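Local coordinates for protein phosphatidylinositol phosphate phosphatase (Schizosaccharomyces pombe, PDB 1I9Z) that removes the 5-phosphate from soluble and lipid inositol phosphates through this catalytic domain of a synaptojanin-like protein, controlling phosphoinositide levels in membrane trafficking and signalling, at residues S20-V25 with E314-K319. Numbering follows the deposited sequence.
Sequences SEHKNV and EANIVK
The first and last strands of this DNase I-like phosphatase domain in chain order lie side by side within its six-stranded mixed sheet and pair antiparallel here. Glu21, Lys23 and Val25 form hydrogen-bonded pairs with Lys319, Ile317 and Ala315, two bonds each. The shortest, Ile317 N to Lys23 O (2.6 Å), runs nearly along the C=O axis; Val25 N meets Ala315 O from above the carbonyl plane. On the face of Val25 and Ile317, branched apolar side chains suit an interior place: Val25 CG2 meets Ile317 CG1 at 4.0 Å, and Tyr155 of the sandwich's second sheet touches both. Farther along, exposed Glu21 and Lys319, opposite in charge, reach solvent side by side, their charged ends near but beyond salt-bridge range; a water donates to Glu21 OE1 and Lys319 O. The other face is mostly polar, Val318 its apolar member. His22 has CG anti to the carbonyl carbon (chi1 -72°), setting the ring alongside Val318: Val318 CG1 lies over one face in a CH-pi contact, 4.1 Å from the centroid, while Val318 CG2 presses closer, 3.2 Å from His22 CD2. Asn316 brings OD1 to the ring edge, 3.0 Å from His22 CD2, its amide nearly coplanar with the imidazole, while ND2 donates a weak bond to Asn24 OD1 (3.4 Å). An alanine in place of Asn316 would remove both contacts and would probably leave the His22 ring and Asn24 amide less firmly oriented. Asn24 can also donate, weakly, from ND2 to Glu314 OE2 (3.2 Å); a second water links this ND2 to Glu314 OE1.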
ATOM      1  N   SER A  20     -19.589 -18.896   6.184  1.00 44.12           N
ATOM      2  CA  SER A  20     -18.692 -17.951   5.529  1.00 43.53           C
ATOM      3  C   SER A  20     -18.948 -17.842   4.041  1.00 43.75           C
ATOM      4  O   SER A  20     -19.272 -18.834   3.376  1.00 43.22           O
ATOM      5  CB  SER A  20     -17.233 -18.390   5.658  1.00 42.23           C
ATOM      6  OG  SER A  20     -16.925 -18.772   6.960  1.00 42.09           O
ATOM      7  N   GLU A  21     -18.756 -16.630   3.522  1.00 43.38           N
ATOM      8  CA  GLU A  21     -18.880 -16.329   2.099  1.00 44.52           C
ATOM      9  C   GLU A  21     -17.547 -15.637   1.763  1.00 43.35           C
ATOM     10  O   GLU A  21     -17.061 -14.824   2.556  1.00 41.94           O
ATOM     11  CB  GLU A  21     -20.012 -15.339   1.823  1.00 46.51           C
ATOM     12  CG  GLU A  21     -21.411 -15.843   2.099  1.00 51.11           C
ATOM     13  CD  GLU A  21     -22.416 -14.694   2.250  1.00 52.75           C
ATOM     14  OE1 GLU A  21     -22.595 -14.186   3.382  1.00 52.64           O
ATOM     15  OE2 GLU A  21     -23.019 -14.289   1.230  1.00 55.18           O
ATOM     16  N   HIS A  22     -16.978 -15.954   0.602  1.00 42.61           N
ATOM     17  CA  HIS A  22     -15.725 -15.364   0.163  1.00 42.04           C
ATOM     18  C   HIS A  22     -15.983 -14.597  -1.117  1.00 41.32           C
ATOM     19  O   HIS A  22     -16.794 -15.026  -1.934  1.00 41.76           O
ATOM     20  CB  HIS A  22     -14.658 -16.433  -0.064  1.00 43.35           C
ATOM     21  CG  HIS A  22     -14.135 -17.034   1.203  1.00 45.56           C
ATOM     22  ND1 HIS A  22     -14.869 -17.911   1.976  1.00 47.16           N
ATOM     23  CD2 HIS A  22     -12.940 -16.897   1.827  1.00 46.32           C
ATOM     24  CE1 HIS A  22     -14.148 -18.293   3.015  1.00 46.74           C
ATOM     25  NE2 HIS A  22     -12.973 -17.690   2.948  1.00 47.77           N
ATOM     26  N   LYS A  23     -15.319 -13.447  -1.254  1.00 38.90           N
ATOM     27  CA  LYS A  23     -15.435 -12.557  -2.411  1.00 37.14           C
ATOM     28  C   LYS A  23     -13.997 -11.991  -2.710  1.00 34.80           C
ATOM     29  O   LYS A  23     -13.184 -11.897  -1.807  1.00 32.23           O
ATOM     30  CB  LYS A  23     -16.414 -11.409  -2.056  1.00 38.99           C
ATOM     31  CG  LYS A  23     -16.512 -10.274  -3.074  1.00 44.37           C
ATOM     32  CD  LYS A  23     -17.649  -9.254  -2.794  1.00 47.40           C
ATOM     33  CE  LYS A  23     -17.297  -7.812  -3.274  1.00 48.93           C
ATOM     34  NZ  LYS A  23     -17.037  -7.625  -4.748  1.00 50.44           N
ATOM     35  N   ASN A  24     -13.690 -11.683  -3.964  1.00 33.79           N
ATOM     36  CA  ASN A  24     -12.399 -11.092  -4.319  1.00 33.74           C
ATOM     37  C   ASN A  24     -12.684  -9.596  -4.562  1.00 31.75           C
ATOM     38  O   ASN A  24     -13.625  -9.251  -5.253  1.00 32.12           O
ATOM     39  CB  ASN A  24     -11.822 -11.699  -5.605  1.00 36.29           C
ATOM     40  CG  ASN A  24     -10.627 -12.638  -5.340  1.00 40.65           C
ATOM     41  OD1 ASN A  24     -10.330 -13.043  -4.184  1.00 41.28           O
ATOM     42  ND2 ASN A  24      -9.934 -13.003  -6.423  1.00 43.62           N
ATOM     43  N   VAL A  25     -11.887  -8.730  -3.967  1.00 28.46           N
ATOM     44  CA  VAL A  25     -12.037  -7.290  -4.164  1.00 27.40           C
ATOM     45  C   VAL A  25     -10.777  -6.833  -4.932  1.00 26.08           C
ATOM     46  O   VAL A  25      -9.679  -7.230  -4.553  1.00 26.85           O
ATOM     47  CB  VAL A  25     -12.105  -6.581  -2.782  1.00 27.81           C
ATOM     48  CG1 VAL A  25     -12.013  -5.044  -2.955  1.00 28.62           C
ATOM     49  CG2 VAL A  25     -13.459  -6.974  -2.075  1.00 28.98           C
ATOM     50  N   GLU A 314      -5.678  -8.476  -6.039  1.00 24.11           N
ATOM     51  CA  GLU A 314      -6.989  -9.056  -5.817  1.00 26.97           C
ATOM     52  C   GLU A 314      -6.889  -9.410  -4.366  1.00 27.80           C
ATOM     53  O   GLU A 314      -5.877  -9.968  -3.950  1.00 29.05           O
ATOM     54  CB  GLU A 314      -7.228 -10.319  -6.627  1.00 29.76           C
ATOM     55  CG  GLU A 314      -7.691 -10.024  -8.021  1.00 34.65           C
ATOM     56  CD  GLU A 314      -8.094 -11.299  -8.748  1.00 38.97           C
ATOM     57  OE1 GLU A 314      -7.226 -12.181  -8.969  1.00 41.02           O
ATOM     58  OE2 GLU A 314      -9.287 -11.406  -9.076  1.00 42.57           O
ATOM     59  N   ALA A 315      -7.927  -9.106  -3.585  1.00 26.17           N
ATOM     60  CA  ALA A 315      -7.882  -9.383  -2.164  1.00 25.36           C
ATOM     61  C   ALA A 315      -9.108 -10.212  -1.822  1.00 26.21           C
ATOM     62  O   ALA A 315     -10.240  -9.776  -2.069  1.00 24.16           O
ATOM     63  CB  ALA A 315      -7.902  -8.064  -1.366  1.00 26.57           C
ATOM     64  N   ASN A 316      -8.863 -11.423  -1.322  1.00 25.85           N
ATOM     65  CA  ASN A 316      -9.932 -12.305  -0.938  1.00 27.17           C
ATOM     66  C   ASN A 316     -10.463 -11.833   0.392  1.00 26.25           C
ATOM     67  O   ASN A 316      -9.714 -11.696   1.359  1.00 26.58           O
ATOM     68  CB  ASN A 316      -9.437 -13.750  -0.816  1.00 30.22           C
ATOM     69  CG  ASN A 316     -10.602 -14.710  -0.544  1.00 34.78           C
ATOM     70  OD1 ASN A 316     -10.827 -15.139   0.590  1.00 36.95           O
ATOM     71  ND2 ASN A 316     -11.382 -14.997  -1.586  1.00 36.84           N
ATOM     72  N   ILE A 317     -11.767 -11.608   0.413  1.00 26.22           N
ATOM     73  CA  ILE A 317     -12.530 -11.099   1.551  1.00 29.42           C
ATOM     74  C   ILE A 317     -13.446 -12.188   2.101  1.00 28.88           C
ATOM     75  O   ILE A 317     -13.954 -12.991   1.341  1.00 29.86           O
ATOM     76  CB  ILE A 317     -13.409  -9.850   1.053  1.00 30.63           C
ATOM     77  CG1 ILE A 317     -12.689  -8.574   1.458  1.00 33.58           C
ATOM     78  CG2 ILE A 317     -14.893  -9.844   1.592  1.00 32.23           C
ATOM     79  CD1 ILE A 317     -11.264  -8.629   1.235  1.00 32.85           C
ATOM     80  N   VAL A 318     -13.642 -12.199   3.408  1.00 28.94           N
ATOM     81  CA  VAL A 318     -14.549 -13.185   4.003  1.00 30.60           C
ATOM     82  C   VAL A 318     -15.624 -12.506   4.823  1.00 29.35           C
ATOM     83  O   VAL A 318     -15.337 -11.605   5.595  1.00 26.45           O
ATOM     84  CB  VAL A 318     -13.807 -14.157   4.934  1.00 31.18           C
ATOM     85  CG1 VAL A 318     -14.762 -15.269   5.429  1.00 33.81           C
ATOM     86  CG2 VAL A 318     -12.612 -14.746   4.181  1.00 34.95           C
ATOM     87  N   LYS A 319     -16.863 -12.946   4.656  1.00 29.97           N
ATOM     88  CA  LYS A 319     -17.942 -12.410   5.450  1.00 30.83           C
ATOM     89  C   LYS A 319     -18.462 -13.612   6.267  1.00 32.55           C
ATOM     90  O   LYS A 319     -18.958 -14.598   5.701  1.00 32.03           O
ATOM     91  CB  LYS A 319     -19.034 -11.846   4.552  1.00 31.63           C
ATOM     92  CG  LYS A 319     -20.233 -11.360   5.355  1.00 33.15           C
ATOM     93  CD  LYS A 319     -21.325 -10.880   4.398  1.00 35.31           C
ATOM     94  CE  LYS A 319     -22.602 -10.411   5.110  1.00 36.19           C
ATOM     95  NZ  LYS A 319     -23.522  -9.798   4.096  1.00 39.70           N
TER
HETATM   96  O   HOH W   1     -21.561 -15.073   5.722  1.00 40.96           O
HETATM   97  O   HOH W   2      -7.118 -13.965  -6.997  1.00 49.20           O